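Local coordinates for histidinol-phosphate aminotransferase (Clostridium acetobutylicum, PDB 3FTB) that catalyses the pyridoxal 5'-phosphate-dependent transfer of an amino group between histidinol phosphate and 2-oxoglutarate in histidine biosynthesis, at the interface of chains A and B. Sequence-based numbering; all coordinates share one arbitrary frame. Chains: chain A/B, Histidinol-phosphate aminotransferase.

Contacts 1 and 2 are two patches of one two-fold symmetric interface between identical subunits; the centres of their C-alpha atoms lie about 18 Å apart. They share no residue, but on chain B the stretch 240-243 of contact 1 is followed closely by residues 248-249 of contact 2, so one segment serves both. Contact 1 is polar and rests on helices 87-95 and 110-117 of chain A, whereas contact 2 is built mainly from backbone and apolar groups around 3-10 helix 220-222. Each repeats with the chains exchanged, consistent with the dimer typical of this aminotransferase family, whose active sites lie near the interface.

Contact 1: the interface of chains A and B. Residues chain A 88-89, 92, 110, 117; chain B 240-243.
The carboxylate of A:Glu92 and the side-chain amide of B:Asn243 meet tip to tip, their planes turned 36° from each other. The amide nitrogen ND2 of B:Asn243 donates to the carboxylate oxygen OE1 of A:Glu92 at 2.8 Å, a short but bent bond with 126° at the hydrogen. The donor stands well above the carboxylate plane, and OE1 in turn is tilted out of the amide plane. Asparagine suits this place because its short side chain reaches the partner from an extended loop and carries an N-H without adding charge.

A second donor steadies the same oxygen. The ammonium NZ of A:Lys117 forms a salt bridge within its own chain, 3.1 Å from OE1 of A:Glu92, again from above the carboxylate plane though less steeply. NZ also makes a hydrogen bond across the interface to the main-chain carbonyl O of B:Gln242, 2.7 Å away. One lysine thus joins a carboxylate of its own subunit to the backbone of the other, and its positive charge would be expected to favour the ionised form of A:Glu92.

Both long side chains are extended, with CG anti to the backbone N. That stretches A:Glu92 from helix 87-95 and lets A:Lys117 reach over from the last turn of helix 110-117, its CE passing 3.8 Å from O of B:Ala240. With CG anti to its carbonyl carbon (chi1 -79°), B:Asn243 lies against the first turn of helix 87-95, where its OD1 comes 3.4 Å from the main-chain O of A:Ser88. That is a pairing of two acceptors and not a hydrogen bond. Behind them, the extended side chain of A:Glu110 crosses that of B:Asn243 at about a right angle, but it is poorly ordered and probably adds little.

The patch fastens the B-chain loop that follows helix 232-239 onto two helices of chain A. Helix 87-95 begins in the family's cofactor phosphate-binding turn, so this anchorage probably helps hold that part of the active site in register with the dimer.

Contact 2: the interface of chains A and B. Residues chain A 35, 218-223; chain B 54-58, 248-249.
The 3-10 turn 220-222 of chain A belongs to the conserved segment that, in fold-type I aminotransferases, follows the lysine binding pyridoxal phosphate and ends in a phosphate-binding arginine, here A:Arg223. The backbone N-H and C=O of A:Gly221, which belong to successive peptide groups, are both held by chain B. The N-H of A:Gly221 donates to O of B:Leu55 at 3.1 Å, almost straight at 175°, although it approaches above the carbonyl plane. The carbonyl O of A:Gly221 accepts from N of B:Cys249 at 2.8 Å, in the carbonyl plane and at 167° at the hydrogen. That N-H opens helix 249-257, and the helix end may further polarise the carbonyl.

The sulphur of B:Cys249 takes the crowded position between its backbone N and carbonyl carbon, which turns it back onto A:Gly221. There SG makes a weak hydrogen bond to O and lies 3.6 Å from CA, a close approach that the missing side chain of glycine makes easy.

Around this core the packing is mostly carbon against carbon and backbone. A:Pro220, rigid and lacking an N-H, lays its ring against the backbone of 3-10 helix 54-56 and B:Val57, with CG 3.8 Å from CA of B:Val57. Its CB also sits 4.0 Å over one face of the B:Tyr58 ring, toward the rim at CD2. A:Ile222 crosses B:Leu55 obliquely and presents its branched CB to CD2 at 3.8 Å.

A:Arg223, bent at chi2 and chi3, slides past B:Asn248 in the opposite direction, CG meeting CB at 3.5 Å. Its guanidinium, turned 33° from the B:Tyr58 ring, sets NH2 3.9 Å from CE1. By family precedent B:Tyr58 is probably the tyrosine lent by the neighbouring subunit to the cofactor phosphate, alongside A:Arg223.

In the fold, the turn leads through A:Arg223 toward strand 225-229, and it lies between 3-10 helix 54-56 and the start of helix 249-257 of chain B, where the subunits jointly form a cofactor site.

Contact 1: the interface of chains A and B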
loop_
_atom_site.group_PDB
_atom_site.type_symbol
_atom_site.label_atom_id
_atom_site.label_comp_id
_atom_site.label_asym_id
_atom_site.label_seq_id
_atom_site.Cartn_x
_atom_site.Cartn_y
_atom_site.Cartn_z
ATOM N N SER A 88 5.032 7.630 -3.936
ATOM C CA SER A 88 3.819 8.027 -4.641
ATOM C C SER A 88 2.717 8.435 -3.685
ATOM O O SER A 88 2.025 9.425 -3.903
ATOM C CB SER A 88 3.310 6.876 -5.505
ATOM O OG SER A 88 4.353 6.327 -6.282
ATOM N N GLU A 89 2.547 7.648 -2.631
ATOM C CA GLU A 89 1.439 7.846 -1.711
ATOM C C GLU A 89 1.574 9.204 -1.026
ATOM O O GLU A 89 0.586 9.901 -0.781
ATOM C CB GLU A 89 1.383 6.698 -0.683
ATOM C CG GLU A 89 0.030 6.530 0.028
ATOM C CD GLU A 89 0.029 5.466 1.146
ATOM O OE1 GLU A 89 0.977 4.659 1.219
ATOM O OE2 GLU A 89 -0.929 5.429 1.955
ATOM N N GLU A 92 0.959 12.392 -3.506
ATOM C CA GLU A 92 -0.487 12.562 -3.610
ATOM C C GLU A 92 -1.096 13.120 -2.326
ATOM O O GLU A 92 -1.795 14.131 -2.359
ATOM C CB GLU A 92 -1.173 11.242 -3.975
ATOM C CG GLU A 92 -2.684 11.273 -3.786
ATOM C CD GLU A 92 -3.375 10.084 -4.419
ATOM O OE1 GLU A 92 -2.920 9.638 -5.491
ATOM O OE2 GLU A 92 -4.374 9.597 -3.846
ATOM N N GLU A 110 3.685 13.544 -11.827
ATOM C CA GLU A 110 2.807 13.235 -10.690
ATOM C C GLU A 110 2.390 14.426 -9.799
ATOM O O GLU A 110 1.356 14.364 -9.128
ATOM C CB GLU A 110 3.397 12.099 -9.829
ATOM C CG GLU A 110 2.846 12.077 -8.385
ATOM C CD GLU A 110 3.041 10.748 -7.640
ATOM O OE1 GLU A 110 4.184 10.248 -7.588
ATOM O OE2 GLU A 110 2.049 10.218 -7.082
ATOM N N LYS A 117 -6.238 15.314 -9.428
ATOM C CA LYS A 117 -6.883 14.176 -8.772
ATOM C C LYS A 117 -7.616 14.548 -7.479
ATOM O O LYS A 117 -8.519 13.831 -7.036
ATOM C CB LYS A 117 -5.859 13.072 -8.484
ATOM C CG LYS A 117 -6.415 11.917 -7.668
ATOM C CD LYS A 117 -5.490 10.709 -7.652
ATOM C CE LYS A 117 -6.017 9.633 -6.706
ATOM N NZ LYS A 117 -5.377 8.307 -6.934
ATOM N N ALA B 240 -9.872 4.624 -9.540
ATOM C CA ALA B 240 -9.627 6.039 -9.751
ATOM C C ALA B 240 -9.259 6.719 -8.435
ATOM O O ALA B 240 -8.915 7.901 -8.410
ATOM C CB ALA B 240 -10.853 6.688 -10.360
ATOM N N LYS B 241 -9.331 5.965 -7.342
ATOM C CA LYS B 241 -9.035 6.491 -6.014
ATOM C C LYS B 241 -7.762 5.883 -5.421
ATOM O O LYS B 241 -7.373 6.206 -4.291
ATOM C CB LYS B 241 -10.209 6.241 -5.067
ATOM C CG LYS B 241 -11.472 6.998 -5.405
ATOM C CD LYS B 241 -12.441 6.900 -4.244
ATOM C CE LYS B 241 -13.778 7.525 -4.589
ATOM N NZ LYS B 241 -14.830 7.109 -3.631
ATOM N N GLN B 242 -7.134 4.987 -6.178
ATOM C CA GLN B 242 -5.942 4.289 -5.717
ATOM C C GLN B 242 -4.716 4.872 -6.405
ATOM O O GLN B 242 -4.841 5.645 -7.357
ATOM C CB GLN B 242 -6.033 2.797 -6.040
ATOM C CG GLN B 242 -7.378 2.148 -5.709
ATOM C CD GLN B 242 -7.376 0.645 -5.951
ATOM O OE1 GLN B 242 -7.117 -0.130 -5.038
ATOM N NE2 GLN B 242 -7.640 0.234 -7.189
ATOM N N ASN B 243 -3.534 4.503 -5.918
ATOM C CA ASN B 243 -2.289 4.863 -6.594
ATOM C C ASN B 243 -1.783 3.755 -7.516
ATOM O O ASN B 243 -2.043 2.570 -7.291
ATOM C CB ASN B 243 -1.210 5.276 -5.584
ATOM C CG ASN B 243 -1.394 6.698 -5.091
ATOM O OD1 ASN B 243 -0.473 7.515 -5.137
ATOM N ND2 ASN B 243 -2.602 7.010 -4.643
#

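Contact 2: the interface of chains A and B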
loop_
_atom_site.group_PDB
_atom_site.type_symbol
_atom_site.label_atom_id
_atom_site.label_comp_id
_atom_site.label_asym_id
_atom_site.label_seq_id
_atom_site.Cartn_x
_atom_site.Cartn_y
_atom_site.Cartn_z
ATOM N N ILE A 35 16.708 3.706 -11.932
ATOM C CA ILE A 35 16.954 2.922 -10.733
ATOM C C ILE A 35 18.447 2.665 -10.653
ATOM O O ILE A 35 19.115 2.562 -11.680
ATOM C CB ILE A 35 16.192 1.576 -10.749
ATOM C CG1 ILE A 35 14.692 1.808 -11.000
ATOM C CG2 ILE A 35 16.437 0.780 -9.440
ATOM C CD1 ILE A 35 13.997 2.728 -9.974
ATOM N N ALA A 218 17.535 0.965 -5.050
ATOM C CA ALA A 218 17.298 -0.011 -6.118
ATOM C C ALA A 218 16.112 -0.949 -5.891
ATOM O O ALA A 218 15.999 -1.986 -6.571
ATOM C CB ALA A 218 18.570 -0.827 -6.402
ATOM N N MET A 219 15.225 -0.584 -4.963
ATOM C CA MET A 219 14.127 -1.471 -4.569
ATOM C C MET A 219 12.724 -0.892 -4.843
ATOM O O MET A 219 11.990 -0.596 -3.900
ATOM C CB MET A 219 14.271 -1.880 -3.083
ATOM C CG MET A 219 15.477 -2.805 -2.771
ATOM S SD MET A 219 15.686 -3.387 -1.042
ATOM C CE MET A 219 15.897 -1.819 -0.205
ATOM N N PRO A 220 12.343 -0.729 -6.132
ATOM C CA PRO A 220 10.980 -0.240 -6.411
ATOM C C PRO A 220 9.838 -1.228 -6.103
ATOM O O PRO A 220 8.740 -0.788 -5.753
ATOM C CB PRO A 220 11.022 0.084 -7.915
ATOM C CG PRO A 220 12.197 -0.686 -8.441
ATOM C CD PRO A 220 13.197 -0.628 -7.331
ATOM N N GLY A 221 10.086 -2.531 -6.223
ATOM C CA GLY A 221 9.039 -3.521 -6.017
ATOM C C GLY A 221 8.611 -3.692 -4.567
ATOM O O GLY A 221 7.656 -4.422 -4.258
ATOM N N ILE A 222 9.319 -3.013 -3.672
ATOM C CA ILE A 222 9.054 -3.137 -2.244
ATOM C C ILE A 222 8.014 -2.096 -1.814
ATOM O O ILE A 222 7.273 -2.293 -0.844
ATOM C CB ILE A 222 10.367 -3.010 -1.430
ATOM C CG1 ILE A 222 10.458 -4.111 -0.375
ATOM C CG2 ILE A 222 10.539 -1.600 -0.847
ATOM C CD1 ILE A 222 11.853 -4.310 0.147
ATOM N N ARG A 223 7.961 -0.997 -2.566
ATOM C CA ARG A 223 6.957 0.049 -2.381
ATOM C C ARG A 223 7.148 0.765 -1.048
ATOM O O ARG A 223 6.413 0.517 -0.091
ATOM C CB ARG A 223 5.541 -0.537 -2.477
ATOM C CG ARG A 223 5.311 -1.429 -3.698
ATOM C CD ARG A 223 4.741 -0.678 -4.899
ATOM N NE ARG A 223 5.599 0.395 -5.400
ATOM C CZ ARG A 223 5.312 1.690 -5.295
ATOM N NH1 ARG A 223 4.192 2.080 -4.704
ATOM N NH2 ARG A 223 6.135 2.601 -5.782
ATOM N N ASN B 54 12.116 -9.328 -8.869
ATOM C CA ASN B 54 11.283 -8.220 -9.305
ATOM C C ASN B 54 11.430 -6.999 -8.403
ATOM O O ASN B 54 10.766 -5.978 -8.602
ATOM C CB ASN B 54 9.829 -8.671 -9.408
ATOM C CG ASN B 54 9.687 -10.010 -10.114
ATOM O OD1 ASN B 54 10.683 -10.653 -10.456
ATOM N ND2 ASN B 54 8.451 -10.436 -10.337
ATOM N N LEU B 55 12.322 -7.105 -7.423
ATOM C CA LEU B 55 12.616 -5.982 -6.543
ATOM C C LEU B 55 13.159 -4.781 -7.309
ATOM O O LEU B 55 12.874 -3.637 -6.962
ATOM C CB LEU B 55 13.610 -6.388 -5.453
ATOM C CG LEU B 55 13.060 -6.791 -4.081
ATOM C CD1 LEU B 55 14.201 -7.153 -3.135
ATOM C CD2 LEU B 55 12.205 -5.677 -3.494
ATOM N N GLY B 56 13.950 -5.048 -8.343
ATOM C CA GLY B 56 14.602 -3.985 -9.095
ATOM C C GLY B 56 13.789 -3.407 -10.249
ATOM O O GLY B 56 14.332 -2.703 -11.117
ATOM N N VAL B 57 12.492 -3.708 -10.273
ATOM C CA VAL B 57 11.603 -3.144 -11.281
ATOM C C VAL B 57 10.261 -2.723 -10.664
ATOM O O VAL B 57 9.916 -3.146 -9.561
ATOM C CB VAL B 57 11.382 -4.127 -12.469
ATOM C CG1 VAL B 57 12.705 -4.637 -12.985
ATOM C CG2 VAL B 57 10.505 -5.298 -12.063
ATOM N N TYR B 58 9.530 -1.863 -11.371
ATOM C CA TYR B 58 8.144 -1.574 -11.045
ATOM C C TYR B 58 7.299 -2.719 -11.610
ATOM O O TYR B 58 7.542 -3.183 -12.716
ATOM C CB TYR B 58 7.707 -0.257 -11.694
ATOM C CG TYR B 58 8.076 1.029 -10.968
ATOM C CD1 TYR B 58 7.184 1.638 -10.081
ATOM C CD2 TYR B 58 9.288 1.665 -11.210
ATOM C CE1 TYR B 58 7.503 2.831 -9.438
ATOM C CE2 TYR B 58 9.619 2.865 -10.566
ATOM C CZ TYR B 58 8.723 3.440 -9.683
ATOM O OH TYR B 58 9.054 4.623 -9.055
ATOM N N ASN B 248 2.829 -4.638 -3.897
ATOM C CA ASN B 248 4.269 -4.890 -3.899
ATOM C C ASN B 248 4.611 -6.265 -4.466
ATOM O O ASN B 248 3.796 -7.183 -4.414
ATOM C CB ASN B 248 4.889 -4.668 -2.507
ATOM C CG ASN B 248 4.348 -5.618 -1.455
ATOM O OD1 ASN B 248 3.412 -5.284 -0.726
ATOM N ND2 ASN B 248 4.932 -6.810 -1.370
ATOM N N CYS B 249 5.824 -6.399 -5.000
ATOM C CA CYS B 249 6.220 -7.594 -5.756
ATOM C C CYS B 249 6.086 -8.929 -4.997
ATOM O O CYS B 249 5.790 -9.967 -5.598
ATOM C CB CYS B 249 7.630 -7.425 -6.362
ATOM S SG CYS B 249 8.986 -7.023 -5.209
#